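Local coordinates for protein VP1 (Polyomavirus HPyV6, PDB 4PCG) that probably forms the major structural component of the viral capsid, in which its pentamers build the shell and serve attachment to host cells, at residues B[132-135]-B[139-142]; B[162-167]-B[180-185]; B[242-247]-B[252-257]. One frame throughout, in Å; residues are numbered along the deposited sequence.

Contact 1: residues B[132-135]-B[139-142]; sequences GINP and RMNV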
ATOM      1  N   GLY B 132      13.626  12.228  24.550  1.00 15.47           N
ATOM      2  CA  GLY B 132      14.152  13.325  23.704  1.00 15.93           C
ATOM      3  C   GLY B 132      15.539  13.003  23.230  1.00 16.35           C
ATOM      4  O   GLY B 132      16.451  12.775  24.038  1.00 18.66           O
ATOM      5  N   ILE B 133      15.715  12.992  21.914  1.00 17.53           N
ATOM      6  CA  ILE B 133      16.982  12.631  21.296  1.00 18.29           C
ATOM      7  C   ILE B 133      17.365  13.628  20.209  1.00 18.15           C
ATOM      8  O   ILE B 133      16.563  13.967  19.356  1.00 17.96           O
ATOM      9  CB  ILE B 133      16.907  11.215  20.686  1.00 21.19           C
ATOM     10  CG1 ILE B 133      16.706  10.183  21.808  1.00 24.64           C
ATOM     11  CG2 ILE B 133      18.186  10.860  19.953  1.00 21.25           C
ATOM     12  CD1 ILE B 133      16.277   8.824  21.321  1.00 25.11           C
ATOM     13  N   ASN B 134      18.589  14.118  20.304  1.00 19.80           N
ATOM     14  CA  ASN B 134      19.180  14.952  19.252  1.00 20.54           C
ATOM     15  C   ASN B 134      19.771  14.022  18.211  1.00 19.83           C
ATOM     16  O   ASN B 134      20.664  13.251  18.524  1.00 20.27           O
ATOM     17  CB  ASN B 134      20.255  15.866  19.838  1.00 24.37           C
ATOM     18  CG  ASN B 134      20.791  16.848  18.817  1.00 27.81           C
ATOM     19  OD1 ASN B 134      20.900  16.532  17.632  1.00 22.17           O
ATOM     20  ND2 ASN B 134      21.129  18.047  19.270  1.00 26.63           N
ATOM     21  N   PRO B 135      19.241  14.063  16.973  1.00 20.65           N
ATOM     22  CA  PRO B 135      19.661  13.111  15.953  1.00 20.75           C
ATOM     23  C   PRO B 135      21.071  13.337  15.416  1.00 26.33           C
ATOM     24  O   PRO B 135      21.627  12.442  14.779  1.00 27.02           O
ATOM     25  CB  PRO B 135      18.647  13.311  14.830  1.00 21.24           C
ATOM     26  CG  PRO B 135      18.021  14.629  15.058  1.00 26.53           C
ATOM     27  CD  PRO B 135      18.144  14.938  16.525  1.00 20.62           C
ATOM     28  N   ARG B 139      26.306  18.621  15.402  1.00 30.14           N
ATOM     29  CA  ARG B 139      25.958  19.734  14.533  1.00 33.43           C
ATOM     30  C   ARG B 139      24.638  20.408  14.824  1.00 34.71           C
ATOM     31  O   ARG B 139      24.446  21.529  14.399  1.00 40.53           O
ATOM     32  CB  ARG B 139      25.887  19.272  13.082  1.00 32.33           C
ATOM     33  CG  ARG B 139      27.196  19.245  12.331  1.00 39.84           C
ATOM     34  CD  ARG B 139      27.040  18.443  11.042  1.00 40.10           C
ATOM     35  NE  ARG B 139      26.829  17.036  11.372  1.00 37.87           N
ATOM     36  CZ  ARG B 139      27.795  16.169  11.656  1.00 39.30           C
ATOM     37  NH1 ARG B 139      29.067  16.521  11.597  1.00 38.58           N
ATOM     38  NH2 ARG B 139      27.490  14.922  11.971  1.00 39.33           N
ATOM     39  N   MET B 140      23.687  19.729  15.455  1.00 30.21           N
ATOM     40  CA  MET B 140      22.349  20.296  15.538  1.00 28.76           C
ATOM     41  C   MET B 140      22.079  20.847  16.924  1.00 29.44           C
ATOM     42  O   MET B 140      22.465  20.237  17.911  1.00 28.25           O
ATOM     43  CB  MET B 140      21.285  19.259  15.179  1.00 30.63           C
ATOM     44  CG  MET B 140      20.032  19.884  14.608  1.00 38.38           C
ATOM     45  SD  MET B 140      18.668  18.729  14.480  1.00 36.31           S
ATOM     46  CE  MET B 140      18.029  18.780  16.140  1.00 44.40           C
ATOM     47  N   ASN B 141      21.412  21.997  16.973  1.00 27.43           N
ATOM     48  CA  ASN B 141      21.019  22.635  18.213  1.00 29.79           C
ATOM     49  C   ASN B 141      19.505  22.742  18.274  1.00 24.11           C
ATOM     50  O   ASN B 141      18.817  22.684  17.252  1.00 23.77           O
ATOM     51  CB  ASN B 141      21.668  24.027  18.303  1.00 30.72           C
ATOM     52  CG  ASN B 141      23.180  23.954  18.201  1.00 43.58           C
ATOM     53  OD1 ASN B 141      23.832  23.411  19.082  1.00 42.33           O
ATOM     54  ND2 ASN B 141      23.741  24.475  17.106  1.00 46.98           N
ATOM     55  N   VAL B 142      18.973  22.848  19.484  1.00 23.65           N
ATOM     56  CA  VAL B 142      17.549  23.107  19.678  1.00 20.82           C
ATOM     57  C   VAL B 142      17.440  24.506  20.266  1.00 19.91           C
ATOM     58  O   VAL B 142      18.070  24.828  21.273  1.00 21.90           O
ATOM     59  CB  VAL B 142      16.886  22.073  20.636  1.00 22.20           C
ATOM     60  CG1 VAL B 142      15.423  22.382  20.826  1.00 22.97           C
ATOM     61  CG2 VAL B 142      17.036  20.671  20.080  1.00 25.29           C
TER

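Contact 2: residues B[162-167]-B[180-185]; sequences ATRKQV and DPTRNE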
ATOM      1  N   ALA B 162      19.127   8.570  27.851  1.00 21.93           N
ATOM      2  CA  ALA B 162      18.357   9.471  27.034  1.00 21.95           C
ATOM      3  C   ALA B 162      17.435  10.275  27.930  1.00 23.33           C
ATOM      4  O   ALA B 162      16.949   9.788  28.950  1.00 23.56           O
ATOM      5  CB  ALA B 162      17.552   8.709  25.994  1.00 22.09           C
ATOM      6  N   THR B 163      17.199  11.515  27.558  1.00 20.26           N
ATOM      7  CA  THR B 163      16.369  12.413  28.354  1.00 20.26           C
ATOM      8  C   THR B 163      14.922  11.965  28.330  1.00 20.20           C
ATOM      9  O   THR B 163      14.313  11.805  27.273  1.00 18.37           O
ATOM     10  CB  THR B 163      16.448  13.861  27.843  1.00 21.41           C
ATOM     11  OG1 THR B 163      17.824  14.237  27.728  1.00 23.17           O
ATOM     12  CG2 THR B 163      15.710  14.808  28.784  1.00 22.07           C
ATOM     13  N   ARG B 164      14.366  11.752  29.515  1.00 19.98           N
ATOM     14  CA  ARG B 164      12.969  11.346  29.613  1.00 18.63           C
ATOM     15  C   ARG B 164      12.164  12.378  30.382  1.00 21.17           C
ATOM     16  O   ARG B 164      12.579  12.838  31.460  1.00 19.69           O
ATOM     17  CB  ARG B 164      12.866   9.974  30.289  1.00 21.35           C
ATOM     18  CG  ARG B 164      13.180   8.817  29.357  1.00 21.02           C
ATOM     19  CD  ARG B 164      13.077   7.490  30.085  1.00 24.59           C
ATOM     20  NE  ARG B 164      12.863   6.419  29.115  1.00 21.60           N
ATOM     21  CZ  ARG B 164      13.830   5.709  28.545  1.00 23.90           C
ATOM     22  NH1 ARG B 164      15.112   5.916  28.841  1.00 21.79           N
ATOM     23  NH2 ARG B 164      13.506   4.755  27.692  1.00 28.57           N
ATOM     24  N   LYS B 165      11.023  12.754  29.831  1.00 18.75           N
ATOM     25  CA  LYS B 165      10.046  13.521  30.599  1.00 21.53           C
ATOM     26  C   LYS B 165       8.654  13.360  30.025  1.00 17.25           C
ATOM     27  O   LYS B 165       8.466  12.527  29.180  1.00 19.15           O
ATOM     28  CB  LYS B 165      10.458  14.967  30.763  1.00 31.99           C
ATOM     29  CG  LYS B 165      10.807  15.670  29.506  1.00 25.30           C
ATOM     30  CD  LYS B 165      11.344  17.097  29.772  1.00 28.82           C
ATOM     31  CE  LYS B 165      12.448  17.249  30.789  1.00 42.39           C
ATOM     32  NZ  LYS B 165      12.931  18.671  30.855  1.00 31.16           N
ATOM     33  N   GLN B 166       7.701  14.147  30.516  1.00 16.69           N
ATOM     34  CA  GLN B 166       6.332  14.128  30.038  1.00 18.55           C
ATOM     35  C   GLN B 166       5.970  15.411  29.288  1.00 18.27           C
ATOM     36  O   GLN B 166       6.499  16.517  29.580  1.00 17.40           O
ATOM     37  CB  GLN B 166       5.405  13.953  31.247  1.00 21.59           C
ATOM     38  CG  GLN B 166       5.559  12.592  31.916  1.00 26.19           C
ATOM     39  CD  GLN B 166       4.787  12.454  33.215  1.00 24.88           C
ATOM     40  OE1 GLN B 166       5.093  13.127  34.184  1.00 33.29           O
ATOM     41  NE2 GLN B 166       3.742  11.617  33.212  1.00 26.09           N
ATOM     42  N   VAL B 167       5.072  15.260  28.328  1.00 17.05           N
ATOM     43  CA  VAL B 167       4.546  16.378  27.568  1.00 15.70           C
ATOM     44  C   VAL B 167       3.485  17.133  28.382  1.00 15.08           C
ATOM     45  O   VAL B 167       2.323  16.758  28.439  1.00 17.18           O
ATOM     46  CB  VAL B 167       4.047  15.942  26.191  1.00 17.33           C
ATOM     47  CG1 VAL B 167       3.530  17.147  25.417  1.00 16.88           C
ATOM     48  CG2 VAL B 167       5.168  15.270  25.422  1.00 17.70           C
ATOM     49  N   ASP B 180       7.431   7.143  24.685  1.00 13.78           N
ATOM     50  CA  ASP B 180       8.308   6.247  25.386  1.00 16.18           C
ATOM     51  C   ASP B 180       7.584   4.914  25.636  1.00 17.65           C
ATOM     52  O   ASP B 180       6.703   4.867  26.493  1.00 16.99           O
ATOM     53  CB  ASP B 180       8.679   6.866  26.738  1.00 17.07           C
ATOM     54  CG  ASP B 180       9.715   6.037  27.501  1.00 16.47           C
ATOM     55  OD1 ASP B 180      10.047   4.904  27.087  1.00 16.31           O
ATOM     56  OD2 ASP B 180      10.201   6.531  28.553  1.00 17.37           O
ATOM     57  N   PRO B 181       7.955   3.849  24.899  1.00 17.50           N
ATOM     58  CA  PRO B 181       7.256   2.554  25.097  1.00 18.64           C
ATOM     59  C   PRO B 181       7.580   1.861  26.402  1.00 18.44           C
ATOM     60  O   PRO B 181       6.904   0.894  26.759  1.00 18.07           O
ATOM     61  CB  PRO B 181       7.701   1.731  23.870  1.00 18.24           C
ATOM     62  CG  PRO B 181       9.079   2.244  23.583  1.00 19.74           C
ATOM     63  CD  PRO B 181       9.009   3.737  23.870  1.00 16.22           C
ATOM     64  N   THR B 182       8.583   2.343  27.140  1.00 17.23           N
ATOM     65  CA  THR B 182       8.901   1.776  28.437  1.00 19.78           C
ATOM     66  C   THR B 182       8.017   2.356  29.529  1.00 18.12           C
ATOM     67  O   THR B 182       8.055   1.873  30.636  1.00 17.84           O
ATOM     68  CB  THR B 182      10.372   1.977  28.871  1.00 21.47           C
ATOM     69  OG1 THR B 182      10.590   3.347  29.229  1.00 20.02           O
ATOM     70  CG2 THR B 182      11.353   1.483  27.781  1.00 21.55           C
ATOM     71  N   ARG B 183       7.231   3.379  29.223  1.00 16.90           N
ATOM     72  CA  ARG B 183       6.313   3.996  30.182  1.00 17.23           C
ATOM     73  C   ARG B 183       4.898   4.026  29.582  1.00 16.38           C
ATOM     74  O   ARG B 183       4.485   3.039  28.942  1.00 16.41           O
ATOM     75  CB  ARG B 183       6.854   5.357  30.648  1.00 17.76           C
ATOM     76  CG  ARG B 183       8.246   5.232  31.267  1.00 19.72           C
ATOM     77  CD  ARG B 183       8.808   6.571  31.745  1.00 18.53           C
ATOM     78  NE  ARG B 183      10.073   6.354  32.407  1.00 21.14           N
ATOM     79  CZ  ARG B 183      10.755   7.257  33.117  1.00 21.87           C
ATOM     80  NH1 ARG B 183      10.330   8.499  33.267  1.00 22.09           N
ATOM     81  NH2 ARG B 183      11.888   6.895  33.685  1.00 23.91           N
ATOM     82  N   ASN B 184       4.171   5.120  29.729  1.00 15.11           N
ATOM     83  CA  ASN B 184       2.824   5.243  29.173  1.00 15.86           C
ATOM     84  C   ASN B 184       1.905   4.104  29.556  1.00 16.88           C
ATOM     85  O   ASN B 184       1.096   3.643  28.733  1.00 17.45           O
ATOM     86  CB  ASN B 184       2.885   5.453  27.676  1.00 14.76           C
ATOM     87  CG  ASN B 184       3.446   6.834  27.342  1.00 16.57           C
ATOM     88  OD1 ASN B 184       2.885   7.834  27.770  1.00 13.89           O
ATOM     89  ND2 ASN B 184       4.546   6.887  26.592  1.00 15.14           N
ATOM     90  N   GLU B 185       1.999   3.728  30.827  1.00 17.46           N
ATOM     91  CA  GLU B 185       1.246   2.591  31.350  1.00 23.50           C
ATOM     92  C   GLU B 185      -0.274   2.714  31.168  1.00 26.48           C
ATOM     93  O   GLU B 185      -0.965   1.740  30.852  1.00 41.71           O
ATOM     94  CB  GLU B 185       1.579   2.366  32.851  1.00 25.74           C
ATOM     95  CG  GLU B 185       3.010   1.892  33.112  1.00 40.14           C
ATOM     96  CD  GLU B 185       4.112   2.985  33.107  1.00 45.60           C
ATOM     97  OE1 GLU B 185       5.277   2.641  33.428  1.00 61.20           O
ATOM     98  OE2 GLU B 185       3.854   4.175  32.810  1.00 33.65           O
TER

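Contact 3: residues B[242-247]-B[252-257]; sequences AGNPTL and SQQRSV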
ATOM      1  N   ALA B 242       1.297  30.810  -1.310  1.00 30.10           N
ATOM      2  CA  ALA B 242       0.326  30.997  -2.405  1.00 30.24           C
ATOM      3  C   ALA B 242       0.732  32.083  -3.402  1.00 33.77           C
ATOM      4  O   ALA B 242       1.123  33.180  -3.001  1.00 31.71           O
ATOM      5  CB  ALA B 242      -1.051  31.289  -1.825  1.00 32.96           C
ATOM      6  N   GLY B 243       0.664  31.753  -4.696  1.00 28.92           N
ATOM      7  CA  GLY B 243       1.008  32.628  -5.788  1.00 30.71           C
ATOM      8  C   GLY B 243       2.490  32.782  -6.134  1.00 32.87           C
ATOM      9  O   GLY B 243       2.847  33.583  -6.998  1.00 29.60           O
ATOM     10  N   ASN B 244       3.347  32.047  -5.424  1.00 29.65           N
ATOM     11  CA  ASN B 244       4.804  32.072  -5.605  1.00 29.38           C
ATOM     12  C   ASN B 244       5.336  30.707  -6.018  1.00 26.53           C
ATOM     13  O   ASN B 244       4.745  29.682  -5.661  1.00 23.62           O
ATOM     14  CB  ASN B 244       5.477  32.445  -4.283  1.00 29.62           C
ATOM     15  CG  ASN B 244       5.296  33.909  -3.930  1.00 37.73           C
ATOM     16  OD1 ASN B 244       4.693  34.659  -4.676  1.00 38.93           O
ATOM     17  ND2 ASN B 244       5.863  34.325  -2.795  1.00 38.75           N
ATOM     18  N   PRO B 245       6.464  30.689  -6.735  1.00 28.15           N
ATOM     19  CA  PRO B 245       7.172  29.427  -6.961  1.00 27.75           C
ATOM     20  C   PRO B 245       7.689  28.845  -5.674  1.00 28.86           C
ATOM     21  O   PRO B 245       7.889  29.567  -4.691  1.00 27.53           O
ATOM     22  CB  PRO B 245       8.343  29.813  -7.873  1.00 28.86           C
ATOM     23  CG  PRO B 245       8.084  31.191  -8.324  1.00 32.68           C
ATOM     24  CD  PRO B 245       7.158  31.832  -7.345  1.00 29.17           C
ATOM     25  N   THR B 246       7.861  27.529  -5.674  1.00 25.59           N
ATOM     26  CA  THR B 246       8.410  26.815  -4.553  1.00 24.75           C
ATOM     27  C   THR B 246       9.130  25.570  -5.073  1.00 22.70           C
ATOM     28  O   THR B 246       9.161  25.331  -6.271  1.00 24.67           O
ATOM     29  CB  THR B 246       7.336  26.468  -3.508  1.00 22.78           C
ATOM     30  OG1 THR B 246       7.961  26.022  -2.293  1.00 25.65           O
ATOM     31  CG2 THR B 246       6.374  25.368  -4.033  1.00 25.22           C
ATOM     32  N   LEU B 247       9.749  24.832  -4.158  1.00 27.08           N
ATOM     33  CA  LEU B 247      10.569  23.656  -4.500  1.00 26.68           C
ATOM     34  C   LEU B 247      11.719  24.021  -5.408  1.00 26.62           C
ATOM     35  O   LEU B 247      12.018  23.327  -6.373  1.00 27.24           O
ATOM     36  CB  LEU B 247       9.724  22.548  -5.136  1.00 26.88           C
ATOM     37  CG  LEU B 247      10.230  21.126  -4.892  1.00 32.16           C
ATOM     38  CD1 LEU B 247      10.141  20.748  -3.417  1.00 31.90           C
ATOM     39  CD2 LEU B 247       9.425  20.149  -5.738  1.00 35.52           C
ATOM     40  N   SER B 252      13.641  28.935  -1.299  1.00 33.38           N
ATOM     41  CA  SER B 252      13.815  28.066  -0.132  1.00 39.88           C
ATOM     42  C   SER B 252      13.437  28.821   1.142  1.00 37.99           C
ATOM     43  O   SER B 252      12.883  28.264   2.080  1.00 36.11           O
ATOM     44  CB  SER B 252      15.258  27.535  -0.061  1.00 39.35           C
ATOM     45  OG  SER B 252      16.204  28.578  -0.086  1.00 40.64           O
ATOM     46  N   GLN B 253      13.706  30.114   1.151  1.00 36.00           N
ATOM     47  CA  GLN B 253      13.378  30.949   2.320  1.00 39.16           C
ATOM     48  C   GLN B 253      11.866  31.073   2.636  1.00 42.44           C
ATOM     49  O   GLN B 253      11.488  31.726   3.619  1.00 38.39           O
ATOM     50  CB  GLN B 253      14.031  32.346   2.187  1.00 40.08           C
ATOM     51  CG  GLN B 253      13.267  33.374   1.347  1.00 52.69           C
ATOM     52  CD  GLN B 253      13.364  33.204  -0.173  1.00 58.75           C
ATOM     53  OE1 GLN B 253      12.619  33.856  -0.908  1.00 63.93           O
ATOM     54  NE2 GLN B 253      14.283  32.354  -0.654  1.00 45.69           N
ATOM     55  N   GLN B 254      11.002  30.475   1.812  1.00 32.63           N
ATOM     56  CA  GLN B 254       9.578  30.564   2.049  1.00 33.02           C
ATOM     57  C   GLN B 254       8.939  29.211   2.395  1.00 25.38           C
ATOM     58  O   GLN B 254       7.765  29.167   2.686  1.00 29.01           O
ATOM     59  CB  GLN B 254       8.883  31.205   0.835  1.00 31.62           C
ATOM     60  CG  GLN B 254       9.177  32.695   0.672  1.00 40.36           C
ATOM     61  CD  GLN B 254       8.551  33.306  -0.579  1.00 40.37           C
ATOM     62  OE1 GLN B 254       7.765  32.677  -1.286  1.00 35.21           O
ATOM     63  NE2 GLN B 254       8.904  34.542  -0.854  1.00 39.61           N
ATOM     64  N   ARG B 255       9.727  28.143   2.408  1.00 24.13           N
ATOM     65  CA  ARG B 255       9.200  26.790   2.588  1.00 26.42           C
ATOM     66  C   ARG B 255       8.840  26.541   4.058  1.00 23.46           C
ATOM     67  O   ARG B 255       9.660  26.796   4.910  1.00 20.43           O
ATOM     68  CB  ARG B 255      10.271  25.814   2.129  1.00 34.35           C
ATOM     69  CG  ARG B 255       9.764  24.435   1.824  1.00 32.54           C
ATOM     70  CD  ARG B 255       9.618  24.187   0.327  1.00 28.31           C
ATOM     71  NE  ARG B 255       9.124  22.821   0.132  1.00 23.83           N
ATOM     72  CZ  ARG B 255       8.014  22.487  -0.521  1.00 23.47           C
ATOM     73  NH1 ARG B 255       7.261  23.402  -1.124  1.00 23.22           N
ATOM     74  NH2 ARG B 255       7.681  21.205  -0.625  1.00 23.98           N
ATOM     75  N   SER B 256       7.618  26.098   4.326  1.00 19.48           N
ATOM     76  CA  SER B 256       7.059  25.991   5.684  1.00 20.35           C
ATOM     77  C   SER B 256       6.447  24.627   5.917  1.00 17.77           C
ATOM     78  O   SER B 256       5.999  23.982   4.969  1.00 16.67           O
ATOM     79  CB  SER B 256       5.979  27.051   5.876  1.00 21.99           C
ATOM     80  OG  SER B 256       6.566  28.334   5.654  1.00 28.65           O
ATOM     81  N   VAL B 257       6.408  24.198   7.178  1.00 17.30           N
ATOM     82  CA  VAL B 257       5.754  22.961   7.538  1.00 15.73           C
ATOM     83  C   VAL B 257       4.231  23.149   7.521  1.00 17.28           C
ATOM     84  O   VAL B 257       3.739  24.138   8.032  1.00 16.82           O
ATOM     85  CB  VAL B 257       6.168  22.490   8.937  1.00 16.88           C
ATOM     86  CG1 VAL B 257       5.350  21.281   9.359  1.00 18.71           C
ATOM     87  CG2 VAL B 257       7.657  22.186   8.975  1.00 17.10           C
TER
HETATM   88  O   HOH W   1       7.181  30.000  -2.010  1.00 27.53           O

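Contact 1: residues B[132-135]-B[139-142]
The side-chain amide of Asn134 is the flat group of this contact, and both its nitrogen and its oxygen face Met140. Met140 O lies in the amide plane, at the nitrogen side. The hydrogen bond from Asn134 ND2 to Met140 O is 2.9 Å long and fairly straight, with an N-H...O angle of 162°. Seen from the acceptor the fit is less regular. The donor stands 52° above the carbonyl plane of Met140 and uses no lone-pair direction. On the oxygen side, Asn134 OD1 rests 3.7 Å from Met140 CB and 3.9 Å from Met140 CE. That oxygen also accepts a bond from the backbone N of Asp136. Both ends of the amide are therefore gripped, which should fix its rotation. With CG anti to the backbone N (chi1 -174°), the Asn134 side chain extends across to the 139-142 segment.

Beside this polar link is a small apolar one. The Met140 chain runs out extended and then bends at its last torsion. The bend brings Met140 CE to 3.9 Å from Pro135 CD. Met140 SD lies 4.2 Å from Pro135 CG.

The two segments flank a short connection in the EF loop of the VP1 jelly roll. Residues 132-135 leave strand 129-132, and residues 139-142 enter strand 141-142, which runs parallel to strand 52-53. Leu53 and Ile176 also pack on Met140. Gln97 and Ser100 of a neighbouring subunit cover Pro135 and Met140, so this part of the loop, which joins strand 129-132 to strand 141-142, lies against the neighbouring subunit.

Contact 2: residues B[162-167]-B[180-185]
Arg164 and Asp180 form a salt bridge across this contact. Arg164 NE donates to Asp180 OD2 at 2.7 Å, with an N-H...O angle of 156°. The oxygen lies near the guanidinium plane, at its edge. The guanidinium nitrogen, in contrast, meets the carboxylate from above its plane. Arg164 NH1 is satisfied by the backbone O of Gly159.

The other carboxylate oxygen turns inward to its own turn. Asp180 OD1 accepts from the backbone N of Thr182 at 3.0 Å, which makes an Asx turn. Thr182 OG1 also donates to Asp180 OD1, at 2.7 Å. Both donors come from the same face of the carboxylate. Thr182 OG1 sits between its backbone N and carbonyl carbon (chi1 73°), and this points it back at Asp180. The main-chain O of Asp180 is satisfied as well. Arg183 N donates to Asp180 O at 3.2 Å and closes a type I turn. Asn184 ND2 donates to Asp180 O at 3.0 Å from the opposite face.

Arg183 adds a second cation. Its guanidinium lies flat under Arg164 CD, which stands 3.8 Å from Arg183 CZ. Arg183 NE is 3.9 Å from Asp180 OD2, a long pairing of charges to which no N-H points.

The strand 163-166 is thus tied to the loop after strand 177-179, both in the EF loop, while Ile26 of a neighbouring subunit packs on Arg164 and Thr182. Two cations and two Thr182 donors around one buried carboxylate would probably keep Asp180 ionised and hold the turn in one shape.

Contact 3: residues B[242-247]-B[252-257]
The guanidinium of Arg255 is gripped on two sides by Thr246 and Leu247, and this is the tight part of the contact. Arg255 NH1 donates to Thr246 OG1 at 3.0 Å. The hydroxyl oxygen lies at the guanidinium edge, tilted 22° from its plane. Leu247 CD1 covers one face, 3.7 Å from Arg255 NH2 and offset toward the rim. The Arg255 chain bends at its second torsion (chi2 102°), and this bend swings the head back to the loop. Its NE donates to Thr109 OG1 of a neighbouring subunit, so the same group also serves the subunit interface.

Residues 242-247 and 252-255 belong to the HI loop of the jelly roll, between strands 227-239 and 256-274, and 256-257 begin the second of these strands. Residues 252-254 form the end of a 3-10 segment, with Arg255 N bonded to Ser252 O. The backbones of Asn244 and Thr246 bond to Tyr103.

The other part of the contact is more open and polar. Asn244 and Gln254, both partly exposed, meet through their amides, whose planes are 33° apart. Asn244 ND2 donates to Gln254 OE1 at 2.9 Å, and that oxygen lies near the Asn244 amide plane. A water donates to the same Gln254 OE1 at 2.8 Å and to Pro245 O at 2.8 Å. It joins the Gln254 side chain to the backbone of the 242-247 segment, so Gln254 OE1 takes two donors.

In the fold
Contacts 1 and 2 both belong to the EF loop and share a small sheet: strand 129-132, which ends at contact 1, pairs with strand 163-166 of contact 2. Their centres are about 17 Å apart, and Gly132 N probably bonds to Thr163 O. Contact 3 lies in the HI loop, its centre about 36 Å from that of contact 2, across the chain's centre. Contact 1 is the buried one and mixes a hydrogen bond from a side-chain amide with apolar packing. Contacts 2 and 3 are partly buried. Contact 2 rests on charge; contact 3 pairs a charged arginine with a threonine hydroxyl and gathers an amide and a water at Gln254. All three meet a neighbouring subunit.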